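Local structure of TssK (Serratia sp. FS14, 5Y0E) at residues A[102-107]-A[160-165]; A[122-127]-A[147-152]. The protein is a structural component of the baseplate of the bacterial type VI secretion system, where it probably helps assemble the secretion machine on the cell envelope. All blocks are in the same frame, centred on the assembly; numbering follows the deposited sequence.

Interaction 1. Residues A[102-107]-A[160-165]; sequences LPTYRA and NAEWTA
Leu-102 and Thr-164 join the two segments as an antiparallel hydrogen-bonded pair. Leu-102 N donates to Thr-164 O at 3.0 Å, and Thr-164 N returns a bond to Leu-102 O. Thr-104 N then bonds Glu-162 O at 2.9 Å. Glu-162 O also receives a CA-H...O contact from Pro-103 CA at 3.2 Å, so this one carbonyl meets Thr-104 N and Pro-103 CA.

The apolar part is a CH-pi contact between Pro-103 and Trp-163, whose side chains run side by side. Pro-103 CG sits over one face of the indole, 3.9 Å from the centroid of the six-membered ring, and Pro-103 CD touches Trp-163 CZ3 at 3.6 Å. Trp-163 CG stands anti to the carbonyl carbon (chi1 -57°), beside the backbone N; chi2 of 74° then sets the ring plane. Thr-104 CG2 packs on the peptide that joins Glu-162 to Trp-163 and reaches Thr-164 CG2 at 4.1 Å.

Arg-106 is exposed and Glu-162 partly so. Arg-106 NH2 and Glu-162 OE2 are modelled too close together, so their salt bridge is doubtful in detail. Arg-109 is a second cationic partner of Glu-162 OE2.

Residues 160-163 form a type I turn that leads into the strand. Its start is an Asx turn, in which Asn-160 OD1 accepts from Glu-162 N at 2.8 Å.

The contact joins the end of strand 96-103 to the start of strand 163-174, two inner strands of a mixed sheet. Strand 142-155 flanks strand 96-103 on its other edge, with Leu-102 on Leu-149 and Leu-151. Trp-163 also packs on Leu-121, Arg-152 and Met-154.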
loop_
_atom_site.group_PDB
_atom_site.type_symbol
_atom_site.label_atom_id
_atom_site.label_comp_id
_atom_site.label_asym_id
_atom_site.label_seq_id
_atom_site.Cartn_x
_atom_site.Cartn_y
_atom_site.Cartn_z
ATOM N N LEU A 102 -23.256 22.657 -2.607
ATOM C CA LEU A 102 -24.581 22.166 -2.858
ATOM C C LEU A 102 -25.327 22.276 -1.584
ATOM O O LEU A 102 -24.786 22.038 -0.546
ATOM C CB LEU A 102 -24.529 20.711 -3.267
ATOM C CG LEU A 102 -25.883 20.105 -3.557
ATOM C CD1 LEU A 102 -26.352 20.585 -4.906
ATOM C CD2 LEU A 102 -25.838 18.594 -3.494
ATOM N N PRO A 103 -26.589 22.644 -1.657
ATOM C CA PRO A 103 -27.397 22.777 -0.464
ATOM C C PRO A 103 -27.708 21.435 0.111
ATOM O O PRO A 103 -27.811 20.483 -0.601
ATOM C CB PRO A 103 -28.671 23.388 -0.989
ATOM C CG PRO A 103 -28.280 24.043 -2.233
ATOM C CD PRO A 103 -27.275 23.153 -2.835
ATOM N N THR A 104 -27.837 21.375 1.415
ATOM C CA THR A 104 -28.161 20.130 2.076
ATOM C C THR A 104 -29.655 19.853 1.956
ATOM O O THR A 104 -30.473 20.773 1.934
ATOM C CB THR A 104 -27.764 20.199 3.541
ATOM O OG1 THR A 104 -28.611 21.129 4.198
ATOM C CG2 THR A 104 -26.335 20.678 3.679
ATOM N N TYR A 105 -30.006 18.570 1.869
ATOM C CA TYR A 105 -31.410 18.193 1.851
ATOM C C TYR A 105 -32.042 18.460 3.205
ATOM O O TYR A 105 -31.549 17.989 4.230
ATOM C CB TYR A 105 -31.588 16.719 1.494
ATOM C CG TYR A 105 -33.045 16.328 1.452
ATOM C CD1 TYR A 105 -33.724 15.961 2.604
ATOM C CD2 TYR A 105 -33.758 16.370 0.269
ATOM C CE1 TYR A 105 -35.049 15.645 2.575
ATOM C CE2 TYR A 105 -35.084 16.053 0.236
ATOM C CZ TYR A 105 -35.722 15.690 1.391
ATOM O OH TYR A 105 -37.052 15.360 1.370
ATOM N N ARG A 106 -33.154 19.181 3.212
ATOM C CA ARG A 106 -33.936 19.348 4.428
ATOM C C ARG A 106 -35.408 19.190 4.098
ATOM O O ARG A 106 -35.899 19.771 3.126
ATOM C CB ARG A 106 -33.702 20.700 5.098
ATOM C CG ARG A 106 -34.276 20.772 6.511
ATOM C CD ARG A 106 -33.257 20.288 7.519
ATOM N NE ARG A 106 -32.030 21.054 7.371
ATOM C CZ ARG A 106 -31.714 22.111 8.114
ATOM N NH1 ARG A 106 -32.527 22.520 9.081
ATOM N NH2 ARG A 106 -30.576 22.759 7.900
ATOM N N ALA A 107 -36.107 18.404 4.911
ATOM C CA ALA A 107 -37.513 18.144 4.648
ATOM C C ALA A 107 -38.368 19.386 4.828
ATOM O O ALA A 107 -39.425 19.488 4.198
ATOM C CB ALA A 107 -38.017 17.017 5.548
ATOM N N ASN A 160 -22.441 28.230 4.973
ATOM C CA ASN A 160 -23.007 27.936 6.277
ATOM C C ASN A 160 -23.468 26.487 6.288
ATOM O O ASN A 160 -23.292 25.755 5.317
ATOM C CB ASN A 160 -24.145 28.902 6.607
ATOM C CG ASN A 160 -25.252 28.851 5.602
ATOM O OD1 ASN A 160 -25.650 27.790 5.139
ATOM N ND2 ASN A 160 -25.759 30.014 5.249
ATOM N N ALA A 161 -24.100 26.084 7.385
ATOM C CA ALA A 161 -24.525 24.702 7.579
ATOM C C ALA A 161 -25.594 24.243 6.606
ATOM O O ALA A 161 -25.947 23.067 6.627
ATOM C CB ALA A 161 -25.047 24.506 8.997
ATOM N N GLU A 162 -26.143 25.119 5.785
ATOM C CA GLU A 162 -27.109 24.675 4.799
ATOM C C GLU A 162 -26.445 24.229 3.517
ATOM O O GLU A 162 -27.136 23.985 2.528
ATOM C CB GLU A 162 -28.125 25.779 4.505
ATOM C CG GLU A 162 -28.781 26.395 5.742
ATOM C CD GLU A 162 -29.240 25.360 6.767
ATOM O OE1 GLU A 162 -29.066 25.608 7.976
ATOM O OE2 GLU A 162 -29.779 24.301 6.380
ATOM N N TRP A 163 -25.127 24.112 3.510
ATOM C CA TRP A 163 -24.409 23.672 2.331
ATOM C C TRP A 163 -23.349 22.679 2.752
ATOM O O TRP A 163 -22.852 22.730 3.876
ATOM C CB TRP A 163 -23.734 24.830 1.598
ATOM C CG TRP A 163 -24.634 25.923 1.172
ATOM C CD1 TRP A 163 -25.212 26.872 1.964
ATOM C CD2 TRP A 163 -25.052 26.206 -0.164
ATOM N NE1 TRP A 163 -25.975 27.716 1.201
ATOM C CE2 TRP A 163 -25.891 27.329 -0.109
ATOM C CE3 TRP A 163 -24.802 25.618 -1.395
ATOM C CZ2 TRP A 163 -26.473 27.866 -1.234
ATOM C CZ3 TRP A 163 -25.382 26.150 -2.502
ATOM C CH2 TRP A 163 -26.206 27.262 -2.421
ATOM N N THR A 164 -23.030 21.758 1.854
ATOM C CA THR A 164 -21.745 21.089 1.888
ATOM C C THR A 164 -20.969 21.548 0.676
ATOM O O THR A 164 -21.534 22.057 -0.287
ATOM C CB THR A 164 -21.849 19.561 1.892
ATOM O OG1 THR A 164 -22.408 19.105 0.660
ATOM C CG2 THR A 164 -22.666 19.070 3.049
ATOM N N ALA A 165 -19.659 21.380 0.734
ATOM C CA ALA A 165 -18.842 21.935 -0.325
ATOM C C ALA A 165 -17.527 21.193 -0.418
ATOM O O ALA A 165 -17.037 20.639 0.565
ATOM C CB ALA A 165 -18.579 23.422 -0.095
#

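Interaction 2. Residues A[122-127]-A[147-152]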
loop_
_atom_site.group_PDB
_atom_site.type_symbol
_atom_site.label_atom_id
_atom_site.label_comp_id
_atom_site.label_asym_id
_atom_site.label_seq_id
_atom_site.Cartn_x
_atom_site.Cartn_y
_atom_site.Cartn_z
ATOM N N ALA A 122 -32.765 24.892 -2.758
ATOM C CA ALA A 122 -33.269 23.717 -3.404
ATOM C C ALA A 122 -32.123 22.972 -4.031
ATOM O O ALA A 122 -31.205 23.560 -4.512
ATOM C CB ALA A 122 -34.286 24.096 -4.445
ATOM N N ARG A 123 -32.190 21.663 -4.034
ATOM C CA ARG A 123 -31.128 20.887 -4.599
ATOM C C ARG A 123 -31.274 20.718 -6.083
ATOM O O ARG A 123 -30.317 20.493 -6.770
ATOM C CB ARG A 123 -31.062 19.532 -3.926
ATOM C CG ARG A 123 -30.403 19.569 -2.574
ATOM C CD ARG A 123 -30.677 18.350 -1.736
ATOM N NE ARG A 123 -30.085 17.177 -2.317
ATOM C CZ ARG A 123 -28.889 16.712 -2.014
ATOM N NH1 ARG A 123 -28.147 17.319 -1.133
ATOM N NH2 ARG A 123 -28.442 15.629 -2.591
ATOM N N TYR A 124 -32.477 20.859 -6.589
ATOM C CA TYR A 124 -32.670 20.656 -7.995
ATOM C C TYR A 124 -33.403 21.750 -8.716
ATOM O O TYR A 124 -34.198 22.448 -8.148
ATOM C CB TYR A 124 -33.416 19.353 -8.211
ATOM C CG TYR A 124 -32.639 18.128 -7.843
ATOM C CD1 TYR A 124 -31.842 17.513 -8.755
ATOM C CD2 TYR A 124 -32.714 17.594 -6.585
ATOM C CE1 TYR A 124 -31.131 16.404 -8.434
ATOM C CE2 TYR A 124 -32.005 16.481 -6.252
ATOM C CZ TYR A 124 -31.216 15.890 -7.188
ATOM O OH TYR A 124 -30.502 14.782 -6.876
ATOM N N LEU A 125 -33.099 21.886 -9.992
ATOM C CA LEU A 125 -33.759 22.828 -10.853
ATOM C C LEU A 125 -34.368 21.994 -11.940
ATOM O O LEU A 125 -33.677 21.300 -12.634
ATOM C CB LEU A 125 -32.786 23.793 -11.461
ATOM C CG LEU A 125 -33.471 24.716 -12.438
ATOM C CD1 LEU A 125 -34.326 25.701 -11.690
ATOM C CD2 LEU A 125 -32.448 25.412 -13.293
ATOM N N ALA A 126 -35.668 22.100 -12.109
ATOM C CA ALA A 126 -36.378 21.276 -13.072
ATOM C C ALA A 126 -36.248 21.851 -14.473
ATOM O O ALA A 126 -36.293 23.064 -14.666
ATOM C CB ALA A 126 -37.848 21.160 -12.691
ATOM N N TYR A 127 -36.077 20.969 -15.449
ATOM C CA TYR A 127 -35.992 21.355 -16.844
ATOM C C TYR A 127 -36.692 20.302 -17.687
ATOM O O TYR A 127 -36.904 19.169 -17.256
ATOM C CB TYR A 127 -34.547 21.520 -17.296
ATOM C CG TYR A 127 -33.747 20.240 -17.346
ATOM C CD1 TYR A 127 -33.240 19.666 -16.192
ATOM C CD2 TYR A 127 -33.469 19.627 -18.548
ATOM C CE1 TYR A 127 -32.502 18.525 -16.239
ATOM C CE2 TYR A 127 -32.732 18.482 -18.600
ATOM C CZ TYR A 127 -32.251 17.935 -17.445
ATOM O OH TYR A 127 -31.519 16.787 -17.506
ATOM N N GLY A 147 -34.483 16.616 -13.254
ATOM C CA GLY A 147 -33.889 17.417 -12.194
ATOM C C GLY A 147 -32.404 17.589 -12.437
ATOM O O GLY A 147 -31.721 16.650 -12.841
ATOM N N ARG A 148 -31.920 18.775 -12.164
ATOM C CA ARG A 148 -30.547 19.100 -12.378
ATOM C C ARG A 148 -30.002 19.664 -11.108
ATOM O O ARG A 148 -30.601 20.525 -10.511
ATOM C CB ARG A 148 -30.480 20.104 -13.493
ATOM C CG ARG A 148 -29.168 20.800 -13.666
ATOM C CD ARG A 148 -29.434 22.112 -14.348
ATOM N NE ARG A 148 -28.274 22.972 -14.394
ATOM C CZ ARG A 148 -27.982 23.731 -15.432
ATOM N NH1 ARG A 148 -26.916 24.502 -15.411
ATOM N NH2 ARG A 148 -28.767 23.721 -16.480
ATOM N N LEU A 149 -28.856 19.145 -10.701
ATOM C CA LEU A 149 -28.200 19.531 -9.465
ATOM C C LEU A 149 -27.774 20.963 -9.429
ATOM O O LEU A 149 -27.033 21.407 -10.263
ATOM C CB LEU A 149 -26.968 18.686 -9.244
ATOM C CG LEU A 149 -27.103 17.415 -8.445
ATOM C CD1 LEU A 149 -25.741 16.802 -8.331
ATOM C CD2 LEU A 149 -27.665 17.687 -7.085
ATOM N N ARG A 150 -28.190 21.663 -8.396
ATOM C CA ARG A 150 -27.862 23.055 -8.243
ATOM C C ARG A 150 -26.529 23.298 -7.576
ATOM O O ARG A 150 -26.448 23.803 -6.486
ATOM C CB ARG A 150 -28.979 23.755 -7.513
ATOM C CG ARG A 150 -30.308 23.493 -8.176
ATOM C CD ARG A 150 -31.253 24.648 -8.079
ATOM N NE ARG A 150 -31.206 25.235 -6.771
ATOM C CZ ARG A 150 -30.972 26.509 -6.546
ATOM N NH1 ARG A 150 -30.768 27.313 -7.538
ATOM N NH2 ARG A 150 -30.940 26.971 -5.339
ATOM N N LEU A 151 -25.482 22.940 -8.288
ATOM C CA LEU A 151 -24.144 23.102 -7.840
ATOM C C LEU A 151 -23.799 24.545 -8.011
ATOM O O LEU A 151 -24.294 25.214 -8.875
ATOM C CB LEU A 151 -23.217 22.249 -8.667
ATOM C CG LEU A 151 -23.363 20.765 -8.491
ATOM C CD1 LEU A 151 -22.376 20.079 -9.387
ATOM C CD2 LEU A 151 -23.103 20.411 -7.059
ATOM N N ARG A 152 -22.921 25.026 -7.176
ATOM C CA ARG A 152 -22.583 26.397 -7.249
ATOM C C ARG A 152 -21.191 26.728 -6.781
ATOM O O ARG A 152 -20.745 26.230 -5.779
ATOM C CB ARG A 152 -23.567 27.138 -6.376
ATOM C CG ARG A 152 -23.244 28.592 -6.211
ATOM C CD ARG A 152 -23.951 29.218 -5.050
ATOM N NE ARG A 152 -25.348 29.348 -5.347
ATOM C CZ ARG A 152 -26.145 30.182 -4.720
ATOM N NH1 ARG A 152 -25.640 30.947 -3.773
ATOM N NH2 ARG A 152 -27.427 30.240 -5.023
#
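Gly-147 and Tyr-124 meet where the two strands of a beta hairpin, 124-131 and 142-155, pair in antiparallel fashion. Gly-147 faces Ala-126 as a non-hydrogen-bonded pair, and Tyr-124 CD1 lies 3.7 Å from Gly-147 C. Gly-147 also pairs with a strand of the third subunit, so the sheet continues across that interface.

Arg-148 forms the hydrogen-bonded pair with Leu-125. Arg-148 O accepts from Leu-125 N at 2.9 Å, and Arg-148 N donates to Leu-125 O. Arg-148 CB touches Tyr-127 CE1 at 3.8 Å, and the two side chains cross at about a right angle. Arg-148 N lies at the edge of the Tyr-124 ring.

Leu-149 runs beside Tyr-124, both side chains pointing the same way, with Leu-149 CD2 3.9 Å from Tyr-124 CE1. Tyr-124 also packs on Tyr-26 of the third subunit.

Arg-150 is the centre of an inverse gamma turn. Its N bonds Arg-123 O at 2.9 Å. Its CD packs on Leu-125 CB at 3.8 Å, and chi3 of -42° turns NE toward Ala-122 O. Glu-116 makes a salt bridge to Arg-150 NH1. Arg-150 NE donates to Ala-122 O at 2.8 Å in a nearly straight bond of 166°, with the oxygen close to the guanidinium plane.

Overall arrangement
Interactions 1 and 2 lie on the same mixed sheet, with centres about 13 Å apart. Strands 96-103 and 142-155 are neighbours in it, so the two contacts are linked through adjacent strands. Along the chain the order is 102-107, 122-127, 147-152 and 160-165: the hairpin of interaction 2 falls between the two segments of interaction 1. They also touch directly. Arg-123 NH1 lies 3.2 Å from Pro-103 O, a probable hydrogen bond, and also makes a salt bridge with Asp-71. Interaction 1 approaches the second subunit through Tyr-105, while interaction 2 meets the third. The sheet and the loop after strand 96-103 thus lie next to both other copies, consistent with a part in trimer contacts.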